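Local coordinates for A-type flavoprotein (Giardia intestinalis, PDB 2Q9U) that scavenges dioxygen in this parasite, probably passing electrons from bound flavin mononucleotide to a mu-oxo-diiron centre, at residues A62-L66 against H97-F101; P147-L151 against Q210-A214. One frame throughout, in Å; residues are numbered along the deposited sequence.

Interaction 1. Residues A62-L66 against H97-F101; sequences AEEWL and HYHKF
This is side-chain packing between the first turn of helix 62-72 and the 3-10 turn that follows helix 94-97, on the outside of the lactamase-like domain, remote from the diiron site. Residues 62-66 are regular alpha helix (Leu66 N to Ala62 O, 2.9 Å); Lys100 N hydrogen-bonds His97 O at 3.0 Å. Nearest CA pairs are Ala62 with His97 (7.6 Å) and Leu66 with Lys100 (8.8 Å). Ala62 CB sits over the His97 ring face, 3.6 Å from its centroid, a CH-pi contact; His97 ND1 hydrogen-bonds Ser93 O. In the metallo-beta-lactamase fold such connections link neighbouring parallel strands, here 52-54, 80-82 and 105-108. Leu66 (m, t) wedges in the middle, its CD1 3.6 Å from Lys100 CD and CD2 3.6 Å from Phe101 CZ. Trp65 CH2 meets Phe101 CZ at 3.5 Å, the rings oblique at 61°, while Trp65 NE1 hydrogen-bonds Ser43 OG. At the polar edge, Lys100 (mttt), extended from CB outward, salt-bridges Glu63 OE2 through NZ at 3.0 Å.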
# COMPACT_ATOMS: atom_id res chain seq x y z
N ALA A 62 15.37 -21.03 -8.90
CA ALA A 62 16.37 -22.05 -9.15
C ALA A 62 16.17 -22.81 -10.45
O ALA A 62 17.13 -22.98 -11.20
CB ALA A 62 16.47 -23.04 -7.97
N GLU A 63 14.93 -23.25 -10.72
CA GLU A 63 14.66 -24.10 -11.90
C GLU A 63 14.77 -23.33 -13.19
O GLU A 63 15.20 -23.85 -14.21
CB GLU A 63 13.26 -24.75 -11.82
CG GLU A 63 13.10 -25.78 -10.66
CD GLU A 63 14.01 -27.04 -10.77
OE1 GLU A 63 14.51 -27.38 -11.88
OE2 GLU A 63 14.21 -27.71 -9.73
N GLU A 64 14.38 -22.06 -13.14
CA GLU A 64 14.60 -21.18 -14.30
C GLU A 64 16.08 -21.00 -14.64
O GLU A 64 16.49 -21.12 -15.82
CB GLU A 64 13.91 -19.83 -14.06
CG GLU A 64 13.98 -18.90 -15.29
CD GLU A 64 13.32 -17.53 -15.08
OE1 GLU A 64 12.69 -17.26 -14.03
OE2 GLU A 64 13.47 -16.71 -16.00
N TRP A 65 16.89 -20.70 -13.63
CA TRP A 65 18.34 -20.58 -13.73
C TRP A 65 18.96 -21.88 -14.27
O TRP A 65 19.80 -21.87 -15.20
CB TRP A 65 18.87 -20.26 -12.33
CG TRP A 65 20.38 -20.23 -12.16
CD1 TRP A 65 21.27 -19.40 -12.80
CD2 TRP A 65 21.16 -21.03 -11.25
NE1 TRP A 65 22.55 -19.65 -12.35
CE2 TRP A 65 22.51 -20.64 -11.40
CE3 TRP A 65 20.85 -22.07 -10.35
CZ2 TRP A 65 23.57 -21.25 -10.68
CZ3 TRP A 65 21.90 -22.67 -9.63
CH2 TRP A 65 23.24 -22.25 -9.80
N LEU A 66 18.55 -23.01 -13.71
CA LEU A 66 19.10 -24.30 -14.17
C LEU A 66 18.71 -24.55 -15.63
O LEU A 66 19.52 -25.08 -16.41
CB LEU A 66 18.62 -25.43 -13.25
CG LEU A 66 19.21 -25.37 -11.83
CD1 LEU A 66 18.51 -26.36 -10.88
CD2 LEU A 66 20.74 -25.60 -11.85
N HIS A 97 20.08 -27.26 -4.48
CA HIS A 97 20.37 -27.57 -5.89
C HIS A 97 21.82 -27.76 -6.30
O HIS A 97 22.15 -28.03 -7.42
CB HIS A 97 19.76 -26.55 -6.83
CG HIS A 97 18.27 -26.45 -6.74
ND1 HIS A 97 17.64 -25.55 -5.93
CD2 HIS A 97 17.30 -27.13 -7.36
CE1 HIS A 97 16.34 -25.67 -6.06
NE2 HIS A 97 16.12 -26.63 -6.92
N TYR A 98 22.71 -27.59 -5.40
CA TYR A 98 24.11 -27.52 -5.79
C TYR A 98 24.59 -28.87 -6.30
O TYR A 98 25.48 -28.95 -7.15
CB TYR A 98 24.97 -27.07 -4.61
CG TYR A 98 25.25 -28.17 -3.60
CD1 TYR A 98 24.38 -28.41 -2.55
CD2 TYR A 98 26.39 -28.96 -3.71
CE1 TYR A 98 24.64 -29.41 -1.63
CE2 TYR A 98 26.65 -29.96 -2.80
CZ TYR A 98 25.77 -30.18 -1.76
OH TYR A 98 26.03 -31.18 -0.85
N HIS A 99 24.01 -29.94 -5.77
CA HIS A 99 24.33 -31.31 -6.22
C HIS A 99 24.05 -31.55 -7.70
O HIS A 99 24.55 -32.53 -8.26
CB HIS A 99 23.52 -32.35 -5.44
CG HIS A 99 24.17 -32.79 -4.18
ND1 HIS A 99 25.47 -33.24 -4.12
CD2 HIS A 99 23.69 -32.86 -2.91
CE1 HIS A 99 25.76 -33.57 -2.87
NE2 HIS A 99 24.70 -33.34 -2.12
N LYS A 100 23.25 -30.69 -8.32
CA LYS A 100 22.90 -30.89 -9.72
C LYS A 100 24.08 -30.69 -10.64
O LYS A 100 24.09 -31.20 -11.76
CB LYS A 100 21.70 -30.03 -10.13
CG LYS A 100 20.44 -30.40 -9.30
CD LYS A 100 19.21 -29.68 -9.77
CE LYS A 100 17.97 -30.09 -8.94
NZ LYS A 100 16.76 -29.34 -9.44
N PHE A 101 25.08 -29.94 -10.16
CA PHE A 101 26.32 -29.79 -10.89
C PHE A 101 27.24 -30.94 -10.47
O PHE A 101 28.16 -30.76 -9.66
CB PHE A 101 26.93 -28.41 -10.59
CG PHE A 101 26.02 -27.27 -10.94
CD1 PHE A 101 25.93 -26.80 -12.26
CD2 PHE A 101 25.25 -26.66 -9.96
CE1 PHE A 101 25.09 -25.73 -12.59
CE2 PHE A 101 24.39 -25.59 -10.26
CZ PHE A 101 24.32 -25.12 -11.58

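Interaction 2. Residues P147-L151 against Q210-A214; sequences PVPLL and QMRKA
Leu151 and Ala214 form the apolar centre of this contact, Leu151 CD2 lying 3.6 Å from Ala214 CB, in the metallo-beta-lactamase-like fold where a beta turn after strand 142-147 packs on helix 208-219. The t, p rotamer of Leu151 also sets CD2 3.9 Å from Met211 CE. Val148 CG1 covers Ala214 CB from the turn's other end at 3.7 Å. The nearest CA pairs are Val148 with Ala214 (6.1 Å) and Leu151 with Gln210 (6.0 Å), so the turn spans one helical turn, with its two ends matched to residues four apart. Residues 148-151 make a type II turn: Pro149 has phi/psi of -59/138°, Leu150 is left-handed at 59/35°, and Leu151 N hydrogen-bonds Val148 O at 3.0 Å. Phe207 and Leu204 enlarge the apolar patch around Leu151, and Met211 continues it to helix 236-250. The side chain of Leu150, about 7 Å from an FMN, packs on Trp352 of a neighbouring subunit, an FMN-binding residue, so the turn borders the interface where flavin and diiron domains of different chains meet. Farther out, the aliphatic part of Gln210 lies against the turn, CG being 3.4 Å from Pro149 O. Lys213 reaches across between helix and turn, its CE 3.4 Å from Val148 CA, and its NZ donates a hydrogen bond to Pro149 O at 2.8 Å.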
# COMPACT_ATOMS: atom_id res chain seq x y z
N PRO A 147 39.20 -9.62 -4.42
CA PRO A 147 38.41 -9.44 -3.21
C PRO A 147 38.09 -7.96 -3.03
O PRO A 147 38.95 -7.08 -3.26
CB PRO A 147 39.34 -9.96 -2.11
CG PRO A 147 40.24 -10.96 -2.84
CD PRO A 147 40.53 -10.19 -4.11
N VAL A 148 36.84 -7.67 -2.71
CA VAL A 148 36.45 -6.30 -2.38
C VAL A 148 35.75 -6.35 -1.00
O VAL A 148 34.56 -6.12 -0.91
CB VAL A 148 35.57 -5.64 -3.50
CG1 VAL A 148 36.40 -5.36 -4.83
CG2 VAL A 148 34.36 -6.51 -3.83
N PRO A 149 36.49 -6.69 0.08
CA PRO A 149 35.80 -6.87 1.37
C PRO A 149 35.08 -5.60 1.82
O PRO A 149 35.59 -4.50 1.67
CB PRO A 149 36.95 -7.20 2.34
CG PRO A 149 38.18 -6.71 1.67
CD PRO A 149 37.93 -6.95 0.20
N LEU A 150 33.87 -5.81 2.35
CA LEU A 150 32.93 -4.76 2.72
C LEU A 150 32.53 -3.86 1.56
O LEU A 150 32.29 -2.66 1.73
CB LEU A 150 33.38 -3.96 3.96
CG LEU A 150 33.41 -4.71 5.30
CD1 LEU A 150 33.96 -3.78 6.37
CD2 LEU A 150 32.02 -5.28 5.72
N LEU A 151 32.42 -4.45 0.37
CA LEU A 151 31.78 -3.80 -0.77
C LEU A 151 30.82 -4.80 -1.43
O LEU A 151 31.06 -5.23 -2.56
CB LEU A 151 32.84 -3.30 -1.80
CG LEU A 151 32.35 -2.31 -2.87
CD1 LEU A 151 32.00 -0.99 -2.19
CD2 LEU A 151 33.44 -2.09 -3.97
N GLN A 210 36.06 1.54 0.71
CA GLN A 210 36.19 0.24 0.05
C GLN A 210 36.04 0.40 -1.46
O GLN A 210 36.73 -0.26 -2.22
CB GLN A 210 35.20 -0.77 0.63
CG GLN A 210 35.49 -1.18 2.11
CD GLN A 210 34.97 -0.19 3.17
OE1 GLN A 210 34.43 0.88 2.86
NE2 GLN A 210 35.13 -0.58 4.44
N MET A 211 35.18 1.32 -1.91
CA MET A 211 35.07 1.63 -3.34
C MET A 211 36.35 2.25 -3.93
O MET A 211 36.72 1.92 -5.08
CB MET A 211 33.85 2.52 -3.64
CG MET A 211 33.70 2.88 -5.14
SD MET A 211 33.37 1.42 -6.19
CE MET A 211 31.71 1.02 -5.63
N ARG A 212 37.01 3.12 -3.16
CA ARG A 212 38.28 3.72 -3.57
C ARG A 212 39.30 2.60 -3.85
O ARG A 212 39.97 2.62 -4.89
CB ARG A 212 38.81 4.70 -2.51
CG ARG A 212 38.10 6.07 -2.53
CD ARG A 212 38.90 7.15 -1.76
NE ARG A 212 39.13 6.80 -0.36
CZ ARG A 212 38.27 7.00 0.64
NH1 ARG A 212 37.08 7.55 0.43
NH2 ARG A 212 38.61 6.64 1.88
N LYS A 213 39.35 1.61 -2.94
CA LYS A 213 40.28 0.46 -3.05
C LYS A 213 39.98 -0.35 -4.30
O LYS A 213 40.88 -0.73 -5.06
CB LYS A 213 40.20 -0.43 -1.80
CG LYS A 213 39.72 -1.93 -1.97
CD LYS A 213 38.15 -2.21 -1.89
CE LYS A 213 37.77 -3.45 -1.09
NZ LYS A 213 37.83 -3.39 0.47
N ALA A 214 38.69 -0.59 -4.52
CA ALA A 214 38.25 -1.46 -5.58
C ALA A 214 38.55 -0.78 -6.91
O ALA A 214 39.05 -1.42 -7.82
CB ALA A 214 36.74 -1.76 -5.43

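Both contacts belong to the lactamase-like domain and come in series along the chain: interaction 1 closes before interaction 2 opens. Their centres are 30 Å apart and their nearest atoms about 19 Å, so they do not touch. Interaction 1 joins connections of the sheet containing strands 52-54, 80-82 and 105-108; interaction 2 joins the exit of strand 142-147, in the other sheet, to helix 208-219. The two thus involve connections of different sheets of one domain. The side chain of Trp65 lies about 14 Å from the mu-oxo-diiron centre and that of Leu151 about 9 Å, and the side chain of Leu150 lies about 7 Å from an FMN, placing interaction 2 nearer the redox centres.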